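Local structure of sialidase B (Streptococcus pneumoniae serotype 4, 4XHX) at residues A81-N86 with N141-D146; P209-L214 with Y615-E620; S284-D289 with D306-G311; D565-V570 with V591-D596. The protein catalyses the release of terminal sialic acid from oligosaccharides, glycoproteins and glycolipids, cleaving alpha-2,3, alpha-2,6 and alpha-2,8 linkages. The protein carries 1 engineered substitution. All coordinates share one frame; numbering follows the deposited sequence.

Contact 1: residues A81-N86 with N141-D146; sequences AQKGIN and NINGID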
# COMPACT_ATOMS: atom_id res chain seq x y z
N ALA A 81 3.12 -4.24 -39.31
CA ALA A 81 4.41 -4.73 -39.78
C ALA A 81 5.06 -3.82 -40.82
O ALA A 81 6.29 -3.66 -40.84
CB ALA A 81 4.26 -6.13 -40.35
N GLN A 82 4.24 -3.21 -41.67
CA GLN A 82 4.76 -2.39 -42.75
C GLN A 82 5.39 -1.14 -42.17
O GLN A 82 6.44 -0.69 -42.62
CB GLN A 82 3.64 -2.02 -43.73
CG GLN A 82 3.20 -3.16 -44.66
CD GLN A 82 2.65 -4.36 -43.91
OE1 GLN A 82 1.56 -4.32 -43.36
NE2 GLN A 82 3.42 -5.45 -43.90
N LYS A 83 4.75 -0.59 -41.14
CA LYS A 83 5.27 0.59 -40.47
C LYS A 83 6.39 0.23 -39.50
O LYS A 83 7.05 1.12 -38.97
CB LYS A 83 4.14 1.31 -39.72
CG LYS A 83 3.03 1.83 -40.63
CD LYS A 83 1.95 2.51 -39.82
CE LYS A 83 0.77 2.91 -40.69
NZ LYS A 83 0.09 1.75 -41.31
N GLY A 84 6.61 -1.07 -39.28
CA GLY A 84 7.60 -1.51 -38.32
C GLY A 84 7.25 -1.13 -36.88
O GLY A 84 8.14 -0.90 -36.05
N ILE A 85 5.96 -1.05 -36.58
CA ILE A 85 5.47 -0.65 -35.26
C ILE A 85 4.89 -1.84 -34.48
O ILE A 85 4.02 -2.56 -34.97
CB ILE A 85 4.42 0.47 -35.38
CG1 ILE A 85 5.09 1.73 -35.96
CG2 ILE A 85 3.77 0.75 -34.03
CD1 ILE A 85 4.20 2.96 -36.04
N ASN A 86 5.40 -2.05 -33.26
CA ASN A 86 4.84 -3.04 -32.35
C ASN A 86 4.70 -2.48 -30.94
O ASN A 86 5.54 -2.74 -30.08
CB ASN A 86 5.69 -4.32 -32.32
CG ASN A 86 5.76 -5.01 -33.68
OD1 ASN A 86 4.91 -5.84 -34.02
ND2 ASN A 86 6.79 -4.68 -34.46
N ASN A 141 -5.68 2.90 -38.63
CA ASN A 141 -4.75 3.11 -39.74
C ASN A 141 -3.77 1.95 -39.92
O ASN A 141 -2.78 2.06 -40.65
CB ASN A 141 -3.93 4.38 -39.54
CG ASN A 141 -4.69 5.63 -39.91
OD1 ASN A 141 -5.93 5.63 -39.93
ND2 ASN A 141 -3.96 6.70 -40.19
N ILE A 142 -4.03 0.85 -39.24
CA ILE A 142 -3.21 -0.35 -39.41
C ILE A 142 -3.45 -0.94 -40.80
O ILE A 142 -4.59 -1.19 -41.18
CB ILE A 142 -3.56 -1.38 -38.33
CG1 ILE A 142 -3.07 -0.88 -36.96
CG2 ILE A 142 -2.97 -2.75 -38.68
CD1 ILE A 142 -3.53 -1.73 -35.79
N ASN A 143 -2.38 -1.16 -41.56
CA ASN A 143 -2.50 -1.67 -42.93
C ASN A 143 -3.39 -2.91 -43.07
O ASN A 143 -3.11 -3.96 -42.49
CB ASN A 143 -1.12 -2.00 -43.51
CG ASN A 143 -0.37 -0.76 -43.98
OD1 ASN A 143 0.84 -0.63 -43.76
ND2 ASN A 143 -1.07 0.16 -44.64
N GLY A 144 -4.47 -2.78 -43.84
CA GLY A 144 -5.29 -3.92 -44.23
C GLY A 144 -6.27 -4.46 -43.20
O GLY A 144 -6.70 -5.62 -43.30
N ILE A 145 -6.65 -3.64 -42.23
CA ILE A 145 -7.65 -4.05 -41.24
C ILE A 145 -8.95 -4.44 -41.93
O ILE A 145 -9.49 -3.67 -42.73
CB ILE A 145 -7.97 -2.94 -40.23
CG1 ILE A 145 -6.82 -2.76 -39.24
CG2 ILE A 145 -9.22 -3.29 -39.45
CD1 ILE A 145 -7.16 -1.82 -38.12
N ASP A 146 -9.44 -5.63 -41.63
CA ASP A 146 -10.66 -6.10 -42.25
C ASP A 146 -11.57 -6.84 -41.27
O ASP A 146 -12.58 -7.40 -41.67
CB ASP A 146 -10.31 -6.98 -43.46
CG ASP A 146 -9.60 -8.25 -43.07
OD1 ASP A 146 -9.15 -8.36 -41.91
OD2 ASP A 146 -9.49 -9.14 -43.93

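Contact 2: residues P209-L214 with Y615-E620; sequences PTLYTL and YSAITE. With OPX ((1s,3R,4S)-1-[(cyclohexylamino)methyl]-3,4-dihydroxycyclopentanesulfonic acid), chain C; JKK (2-[(3-chlorobenzyl)amino]ethanesulfonic acid), chain B.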
# COMPACT_ATOMS: atom_id res chain seq x y z
N PRO A 209 -1.59 -0.10 4.66
CA PRO A 209 -2.82 0.47 5.23
C PRO A 209 -3.06 0.01 6.66
O PRO A 209 -2.69 -1.12 7.01
CB PRO A 209 -3.92 -0.13 4.34
CG PRO A 209 -3.34 -1.44 3.86
CD PRO A 209 -1.90 -1.08 3.59
N THR A 210 -3.68 0.88 7.46
CA THR A 210 -4.23 0.51 8.77
C THR A 210 -5.69 0.97 8.88
O THR A 210 -6.13 1.87 8.15
CB THR A 210 -3.44 1.13 9.91
OG1 THR A 210 -3.76 2.53 10.02
CG2 THR A 210 -1.92 0.94 9.66
N LEU A 211 -6.44 0.32 9.77
CA LEU A 211 -7.80 0.72 10.10
C LEU A 211 -8.03 0.47 11.57
O LEU A 211 -7.59 -0.56 12.10
CB LEU A 211 -8.86 -0.07 9.32
CG LEU A 211 -9.08 0.22 7.85
CD1 LEU A 211 -9.97 -0.85 7.26
CD2 LEU A 211 -9.70 1.60 7.65
N TYR A 212 -8.74 1.41 12.22
CA TYR A 212 -9.05 1.31 13.64
C TYR A 212 -10.36 2.04 13.97
O TYR A 212 -10.59 3.19 13.57
CB TYR A 212 -7.88 1.87 14.48
CG TYR A 212 -7.91 1.50 15.95
CD1 TYR A 212 -8.78 2.13 16.83
CD2 TYR A 212 -7.06 0.52 16.47
CE1 TYR A 212 -8.81 1.81 18.17
CE2 TYR A 212 -7.09 0.18 17.82
CZ TYR A 212 -7.96 0.84 18.67
OH TYR A 212 -8.00 0.52 20.02
N THR A 213 -11.24 1.36 14.71
CA THR A 213 -12.55 1.92 15.05
C THR A 213 -12.53 2.59 16.44
O THR A 213 -12.35 1.94 17.46
CB THR A 213 -13.65 0.84 14.98
OG1 THR A 213 -13.62 0.20 13.69
CG2 THR A 213 -15.06 1.45 15.24
N LEU A 214 -12.74 3.91 16.46
CA LEU A 214 -12.65 4.68 17.69
C LEU A 214 -13.96 4.66 18.48
O LEU A 214 -15.03 4.38 17.92
CB LEU A 214 -12.25 6.13 17.37
CG LEU A 214 -10.95 6.30 16.58
CD1 LEU A 214 -10.74 7.78 16.23
CD2 LEU A 214 -9.77 5.74 17.37
N TYR A 615 -0.64 -6.67 1.85
CA TYR A 615 -0.89 -6.15 3.20
C TYR A 615 -2.33 -5.70 3.31
O TYR A 615 -2.91 -5.24 2.33
CB TYR A 615 0.02 -4.97 3.51
CG TYR A 615 1.42 -5.35 3.95
CD1 TYR A 615 2.15 -6.33 3.27
CD2 TYR A 615 2.04 -4.70 5.01
CE1 TYR A 615 3.44 -6.66 3.64
CE2 TYR A 615 3.34 -5.02 5.40
CZ TYR A 615 4.04 -6.01 4.70
OH TYR A 615 5.33 -6.36 5.06
N SER A 616 -2.92 -5.82 4.50
CA SER A 616 -4.33 -5.51 4.65
C SER A 616 -4.64 -4.93 6.02
O SER A 616 -3.91 -5.16 6.98
CB SER A 616 -5.17 -6.77 4.42
OG SER A 616 -4.88 -7.74 5.41
N ALA A 617 -5.73 -4.18 6.10
CA ALA A 617 -6.25 -3.68 7.37
C ALA A 617 -7.71 -4.08 7.48
O ALA A 617 -8.47 -3.98 6.52
CB ALA A 617 -6.12 -2.17 7.44
N ILE A 618 -8.12 -4.55 8.66
CA ILE A 618 -9.53 -4.83 8.87
C ILE A 618 -10.01 -4.26 10.18
O ILE A 618 -9.28 -4.26 11.18
CB ILE A 618 -9.87 -6.33 8.82
CG1 ILE A 618 -9.00 -7.11 9.81
CG2 ILE A 618 -9.67 -6.89 7.42
CD1 ILE A 618 -9.40 -8.54 9.92
N THR A 619 -11.24 -3.77 10.18
CA THR A 619 -11.85 -3.35 11.42
C THR A 619 -13.35 -3.59 11.37
O THR A 619 -13.97 -3.56 10.29
CB THR A 619 -11.50 -1.87 11.75
OG1 THR A 619 -11.79 -1.59 13.13
CG2 THR A 619 -12.29 -0.91 10.85
N GLU A 620 -13.94 -3.86 12.53
CA GLU A 620 -15.38 -3.90 12.63
C GLU A 620 -15.91 -2.47 12.69
O GLU A 620 -15.55 -1.70 13.57
CB GLU A 620 -15.83 -4.70 13.85
CG GLU A 620 -17.33 -4.71 14.06
CD GLU A 620 -17.77 -5.64 15.19
OE1 GLU A 620 -16.90 -6.32 15.77
OE2 GLU A 620 -18.98 -5.69 15.49
CAF OPX C . -18.32 -2.19 17.35
CAG OPX C . -18.16 -1.94 18.81
CAH OPX C . -17.14 -1.67 16.58
CAI OPX C . -16.84 -2.41 19.36
CAJ OPX C . -15.81 -2.13 17.16
CAK OPX C . -13.22 -1.66 18.56
CAL OPX C . -11.54 -3.39 17.96
CAM OPX C . -10.73 -1.18 18.29
CAO OPX C . -10.20 -3.18 17.34
CAP OPX C . -10.16 -1.78 17.04
CAQ OPX C . -15.67 -1.84 18.60
CAR OPX C . -11.77 -2.17 18.76
NAN OPX C . -14.40 -2.41 19.13
OAA OPX C . -12.52 -3.65 20.85
OAB OPX C . -10.21 -3.21 20.58
OAC OPX C . -10.08 -3.92 16.18
OAD OPX C . -10.99 -1.51 15.96
OAE OPX C . -11.61 -1.49 21.30
SAS OPX C . -11.51 -2.65 20.44
CAE JKK B . 10.80 -1.08 8.26
CAF JKK B . 11.77 -0.46 7.40
CAG JKK B . 10.23 -2.30 7.88
CAH JKK B . 11.58 -2.28 5.81
CAI JKK B . 8.59 -5.26 4.56
CAJ JKK B . 7.67 -5.09 3.37
CAK JKK B . 10.00 -4.23 6.22
CAM JKK B . 12.15 -1.05 6.19
CAN JKK B . 10.62 -2.91 6.67
NAL JKK B . 9.05 -4.03 5.14
OAA JKK B . 7.37 -7.74 2.84
OAB JKK B . 8.90 -6.44 1.45
OAC JKK B . 6.54 -6.16 1.17
SAO JKK B . 7.61 -6.42 2.14
CL JKK B . 13.33 -0.29 5.16
O HOH W 1 -3.08 -3.32 8.89

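Contact 3: residues S284-D289 with D306-G311; sequences SASFID and DVMPAG. With JKK (2-[(3-chlorobenzyl)amino]ethanesulfonic acid), chain B.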
# COMPACT_ATOMS: atom_id res chain seq x y z
N SER A 284 16.75 11.14 1.38
CA SER A 284 15.63 11.63 2.18
C SER A 284 15.44 10.84 3.48
O SER A 284 15.63 9.62 3.53
CB SER A 284 14.33 11.58 1.35
OG SER A 284 13.22 12.07 2.09
N ALA A 285 15.04 11.54 4.54
CA ALA A 285 14.57 10.87 5.74
C ALA A 285 13.15 10.35 5.45
O ALA A 285 12.49 10.84 4.52
CB ALA A 285 14.56 11.86 6.91
N SER A 286 12.70 9.33 6.18
CA SER A 286 11.34 8.81 5.94
C SER A 286 10.75 8.14 7.16
O SER A 286 11.47 7.79 8.10
CB SER A 286 11.32 7.80 4.79
OG SER A 286 12.19 6.72 5.08
N PHE A 287 9.44 7.95 7.12
CA PHE A 287 8.74 7.09 8.08
C PHE A 287 8.24 5.86 7.33
O PHE A 287 8.16 5.87 6.10
CB PHE A 287 7.55 7.83 8.70
CG PHE A 287 7.92 9.12 9.36
CD1 PHE A 287 7.98 10.29 8.63
CD2 PHE A 287 8.22 9.15 10.71
CE1 PHE A 287 8.32 11.48 9.23
CE2 PHE A 287 8.57 10.33 11.33
CZ PHE A 287 8.61 11.50 10.59
N ILE A 288 7.93 4.80 8.05
CA ILE A 288 7.44 3.59 7.40
C ILE A 288 6.80 2.70 8.45
O ILE A 288 7.25 2.67 9.59
CB ILE A 288 8.60 2.85 6.66
CG1 ILE A 288 8.13 1.54 6.03
CG2 ILE A 288 9.79 2.62 7.58
CD1 ILE A 288 9.19 0.90 5.08
N ASP A 289 5.72 2.03 8.07
CA ASP A 289 5.00 1.11 8.95
C ASP A 289 4.38 1.80 10.17
O ASP A 289 5.02 2.00 11.19
CB ASP A 289 5.89 -0.06 9.41
CG ASP A 289 6.25 -1.01 8.27
OD1 ASP A 289 5.74 -0.85 7.13
OD2 ASP A 289 7.06 -1.93 8.51
N ASP A 306 7.87 3.52 12.36
CA ASP A 306 9.33 3.51 12.29
C ASP A 306 9.83 4.83 11.69
O ASP A 306 9.18 5.43 10.84
CB ASP A 306 9.87 2.36 11.42
CG ASP A 306 9.45 0.96 11.91
OD1 ASP A 306 9.18 0.74 13.11
OD2 ASP A 306 9.40 0.05 11.06
N VAL A 307 11.00 5.29 12.13
CA VAL A 307 11.62 6.48 11.56
C VAL A 307 13.00 6.15 11.03
O VAL A 307 13.76 5.42 11.68
CB VAL A 307 11.85 7.56 12.60
CG1 VAL A 307 12.06 8.91 11.91
CG2 VAL A 307 10.70 7.60 13.58
N MET A 308 13.33 6.73 9.88
CA MET A 308 14.61 6.49 9.21
C MET A 308 15.29 7.80 8.86
O MET A 308 14.70 8.64 8.19
CB MET A 308 14.37 5.71 7.91
CG MET A 308 13.53 4.46 8.06
SD MET A 308 14.53 3.08 8.59
CE MET A 308 13.26 1.95 9.16
N PRO A 309 16.55 7.97 9.29
CA PRO A 309 17.33 9.14 8.90
C PRO A 309 17.65 9.05 7.42
O PRO A 309 17.53 7.96 6.86
CB PRO A 309 18.62 9.01 9.72
CG PRO A 309 18.34 7.95 10.76
CD PRO A 309 17.30 7.05 10.16
N ALA A 310 18.04 10.18 6.82
CA ALA A 310 18.32 10.28 5.39
C ALA A 310 19.16 9.14 4.85
O ALA A 310 20.19 8.79 5.43
CB ALA A 310 18.99 11.62 5.08
N GLY A 311 18.69 8.54 3.76
CA GLY A 311 19.40 7.46 3.10
C GLY A 311 19.26 6.08 3.72
O GLY A 311 19.87 5.12 3.21
CAE JKK B . 10.80 -1.08 8.26
CAF JKK B . 11.77 -0.46 7.40
CAG JKK B . 10.23 -2.30 7.88
CAH JKK B . 11.58 -2.28 5.81
CAI JKK B . 8.59 -5.26 4.56
CAJ JKK B . 7.67 -5.09 3.37
CAK JKK B . 10.00 -4.23 6.22
CAM JKK B . 12.15 -1.05 6.19
CAN JKK B . 10.62 -2.91 6.67
NAL JKK B . 9.05 -4.03 5.14
OAA JKK B . 7.37 -7.74 2.84
OAB JKK B . 8.90 -6.44 1.45
OAC JKK B . 6.54 -6.16 1.17
SAO JKK B . 7.61 -6.42 2.14
CL JKK B . 13.33 -0.29 5.16
O HOH W 2 8.35 -2.10 10.66

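Contact 4: residues D565-V570 with V591-D596; sequences DGKEAV and VNKEDD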
# COMPACT_ATOMS: atom_id res chain seq x y z
N ASP A 565 -22.73 -18.35 14.62
CA ASP A 565 -23.16 -19.72 14.93
C ASP A 565 -23.09 -20.00 16.44
O ASP A 565 -22.78 -21.11 16.86
CB ASP A 565 -22.32 -20.76 14.18
CG ASP A 565 -22.25 -20.51 12.68
OD1 ASP A 565 -23.22 -19.97 12.12
OD2 ASP A 565 -21.22 -20.87 12.07
N GLY A 566 -23.35 -18.97 17.24
CA GLY A 566 -23.38 -19.10 18.69
C GLY A 566 -22.01 -19.06 19.34
O GLY A 566 -21.87 -19.26 20.54
N LYS A 567 -20.98 -18.79 18.55
CA LYS A 567 -19.62 -18.79 19.07
C LYS A 567 -18.99 -17.41 18.96
O LYS A 567 -19.39 -16.59 18.14
CB LYS A 567 -18.76 -19.80 18.32
CG LYS A 567 -19.38 -21.20 18.24
CD LYS A 567 -18.86 -22.11 19.35
CE LYS A 567 -17.94 -23.20 18.80
NZ LYS A 567 -17.43 -24.10 19.88
N GLU A 568 -18.00 -17.16 19.81
CA GLU A 568 -17.15 -15.99 19.69
C GLU A 568 -16.25 -16.18 18.48
O GLU A 568 -15.78 -17.28 18.20
CB GLU A 568 -16.34 -15.81 20.95
CG GLU A 568 -17.21 -15.84 22.18
CD GLU A 568 -16.79 -14.81 23.19
OE1 GLU A 568 -15.63 -14.37 23.13
OE2 GLU A 568 -17.63 -14.44 24.05
N ALA A 569 -16.01 -15.10 17.74
CA ALA A 569 -15.36 -15.22 16.46
C ALA A 569 -14.17 -14.30 16.30
O ALA A 569 -14.13 -13.19 16.85
CB ALA A 569 -16.36 -15.04 15.33
N VAL A 570 -13.18 -14.79 15.57
CA VAL A 570 -11.99 -14.05 15.21
C VAL A 570 -11.94 -14.03 13.69
O VAL A 570 -12.28 -15.02 13.04
CB VAL A 570 -10.73 -14.75 15.77
CG1 VAL A 570 -9.46 -14.20 15.11
CG2 VAL A 570 -10.67 -14.61 17.28
N VAL A 591 -14.23 -19.64 18.23
CA VAL A 591 -13.44 -19.98 19.40
C VAL A 591 -14.08 -21.13 20.18
O VAL A 591 -15.30 -21.14 20.42
CB VAL A 591 -13.23 -18.76 20.33
CG1 VAL A 591 -12.30 -19.10 21.49
CG2 VAL A 591 -12.68 -17.58 19.55
N ASN A 592 -13.26 -22.10 20.57
CA ASN A 592 -13.69 -23.16 21.46
C ASN A 592 -13.47 -22.70 22.90
O ASN A 592 -12.33 -22.61 23.35
CB ASN A 592 -12.91 -24.45 21.18
CG ASN A 592 -13.35 -25.62 22.06
OD1 ASN A 592 -13.95 -25.43 23.12
ND2 ASN A 592 -13.04 -26.84 21.62
N LYS A 593 -14.56 -22.43 23.61
CA LYS A 593 -14.53 -21.91 24.98
C LYS A 593 -13.75 -22.80 25.97
O LYS A 593 -13.32 -22.33 27.02
CB LYS A 593 -15.95 -21.69 25.50
CG LYS A 593 -16.83 -20.79 24.63
CD LYS A 593 -18.30 -21.19 24.74
CE LYS A 593 -19.15 -20.67 23.58
NZ LYS A 593 -19.50 -19.21 23.67
N GLU A 594 -13.58 -24.07 25.62
CA GLU A 594 -12.94 -25.02 26.53
C GLU A 594 -11.43 -24.81 26.61
O GLU A 594 -10.85 -24.90 27.69
CB GLU A 594 -13.24 -26.46 26.10
CG GLU A 594 -14.73 -26.80 25.99
CD GLU A 594 -15.43 -26.89 27.34
OE1 GLU A 594 -15.88 -28.00 27.71
OE2 GLU A 594 -15.56 -25.85 28.03
N ASP A 595 -10.81 -24.54 25.47
CA ASP A 595 -9.35 -24.44 25.43
C ASP A 595 -8.84 -23.24 24.64
O ASP A 595 -7.64 -23.08 24.46
CB ASP A 595 -8.75 -25.74 24.88
CG ASP A 595 -9.24 -26.06 23.48
OD1 ASP A 595 -10.23 -25.44 23.03
OD2 ASP A 595 -8.63 -26.96 22.84
N ASP A 596 -9.77 -22.39 24.18
CA ASP A 596 -9.44 -21.17 23.43
C ASP A 596 -8.84 -21.46 22.06
O ASP A 596 -8.31 -20.55 21.40
CB ASP A 596 -8.50 -20.26 24.22
CG ASP A 596 -9.17 -19.62 25.40
OD1 ASP A 596 -10.35 -19.22 25.27
OD2 ASP A 596 -8.51 -19.52 26.46
O HOH W 3 -17.12 -23.27 22.59
O HOH W 4 -16.97 -19.41 21.56

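Contact 1: residues A81-N86 with N141-D146
Q82 reaches N143 and K83 reaches the carbonyl of N141, linking two surface loops at a rim of the concanavalin-type lectin domain that forms the N-terminal part of this sialidase. The first loop joins the antiparallel strands 74-80 and 85-91, where a G1 beta bulge sets G84 and I85 opposite the single residue D80. The second leads into strand 147-150 and makes a type II beta turn from I142 to I145, with N143 and G144 at its corners. Backbones stay well apart here: the nearest CA atoms, those of Q82 and N143, are 7.3 Å from each other, and side chains bridge the interval. K83 runs straight out as far as CE and then bends (chi4 63°), bringing its ammonium to the N141 carbonyl. The NZ to O distance in that K83-N141 hydrogen bond is 3.0 Å, and the C=O...N angle of 154° brings the donor in fairly close to the line of the carbonyl. D80 is the second partner of K83, through a salt bridge, and its carboxylate also takes the backbone N-H of N143, so one acid ties lysine and turn together. Beside the lysine the Q82 chain bends at chi2 and crosses N143 obliquely, their amide planes 39° apart. N62 pins both halves, donating to OE1 of Q82 and to the carbonyl of N143. Little is buried, and the packing is correspondingly open: OE1 of Q82 comes to 3.5 Å from CB of N143, while NZ of K83 stands 3.7 Å from CG of that same asparagine.

Contact 2: residues P209-L214 with Y615-E620
T213 and T619 press their hydroxyls together, OG1 to OG1 at 2.6 Å, at the tight end of two nearly parallel segments 12° apart. T213 OG1 also donates to the carbonyl of E620 at 2.7 Å, from above the carbonyl plane. With OG1 set anti to its own N (chi1 -164°), T619 turns that hydroxyl to T213 and, more weakly, to OAD of the bound sulfonate OPX; its proton could go to either. The same OAD takes a straight bond from T213 N (3.1 Å, 165°), and the OPX cyclopentane lies over one face of the Y212 ring, CAP 3.6 Å above its plane. The A617 methyl packs against L211, CB 3.4 Å from L211 N and 3.8 Å from L211 CG. Towards P209 the fit slackens: its CD is 4.3 Å from Y615 CB, and a water bonded to the carbonyls of P209 and S616 spans the backbones. Beyond it Y615, the nucleophile by similarity, leads away to JKK, its hydroxyl bonded to E503; in this model R207, R519 and R581 are hydrogen-bonded to JKK. This is the seam of a sialidase beta-propeller, where inner strands of first and last blades lie side by side.

Contact 3: residues S284-D289 with D306-G311
The beta hairpin of strands 286-294 and 301-308 joins these segments, I288 and S286 pairing antiparallel with D306 and M308. Each of those two residue pairs is linked by two backbone hydrogen bonds. At the S286-M308 pair the bond from M308 N to S286 O is 2.8 Å and the return bond, S286 N to M308 O, is 2.9 Å. Beyond the regular pairing the chains stay close, A310 CA and G311 N both meeting S284 O (3.3 Å from G311 N). F287 and V307 form the non-hydrogen-bonded pair and point the same way from one face, F287 CE2 3.8 Å from V307 CG1, with F260 stacked on the phenyl ring and F436 meeting it edge-to-face. On the other face sits the bound ligand JKK. Its chlorobenzyl ring rests against I288, whose extended chain (chi1 177°) carries CD1 to 3.7 Å from CAF, and against M308, whose bent chain brings CE to 3.3 Å from the same CAF. The carboxylates of D289 and D306 border the ring as well, D306 being held by the N-H of L452. The hairpin thus supplies one wall of the sialidase active-site pocket, as the inner two strands of a propeller blade.

Contact 4: residues D565-V570 with V591-D596
A water sits where E568 and V591 would be expected to close a second backbone hydrogen bond. The first is intact and straight: V591 N gives to E568 O at 2.8 Å with an N-H...O angle of 167°. On the return side the water takes the N-H of E568 (3.0 Å) and donates to the carbonyl of V591 (2.7 Å), so the strand pairing frays here. A second water, one step out, works differently: it accepts from both K567 NZ and the backbone N of K593. Two bends put the lysine there: chi2 of -96° and chi3 of -109° fold the K567 chain over the V591 carbonyl, while K593 swings its ammonium towards G566 and E568 without bonding either. The two ammonium groups stay 6.5 Å apart, NZ to NZ. Past V591 the chain turns sharply; N592 OD1 accepts from E594 N in an Asx turn, and N592 O takes the N-H groups of D595 and D596. Inward the contact is apolar, with V570 CG2 4.2 Å from V591 CG2. Both valines pack on L509 of strand 504-510, and V570 also meets I598 and W600 of strand 598-605, the contact lying at the fraying end of strands 569-575 and 584-591.

How the contacts relate
Contact 1 comes first along the chain and stands apart, in the lectin-like N-terminal domain, its centre about 50 Å from those of contacts 2 and 3 and about 65 Å from that of contact 4. The other three belong to the catalytic propeller. Contact 2 brings together strands 205-213 and 616-620, far apart in sequence, and so encloses contacts 3 and 4, which follow in that order. By pairing first and last blades it closes the propeller into a ring around the site where JKK is bound. Contacts 2 and 3, centres about 23 Å apart, both touch JKK. Contact 4, its centre about 22 Å from that of contact 2, ends a blade away from the active site.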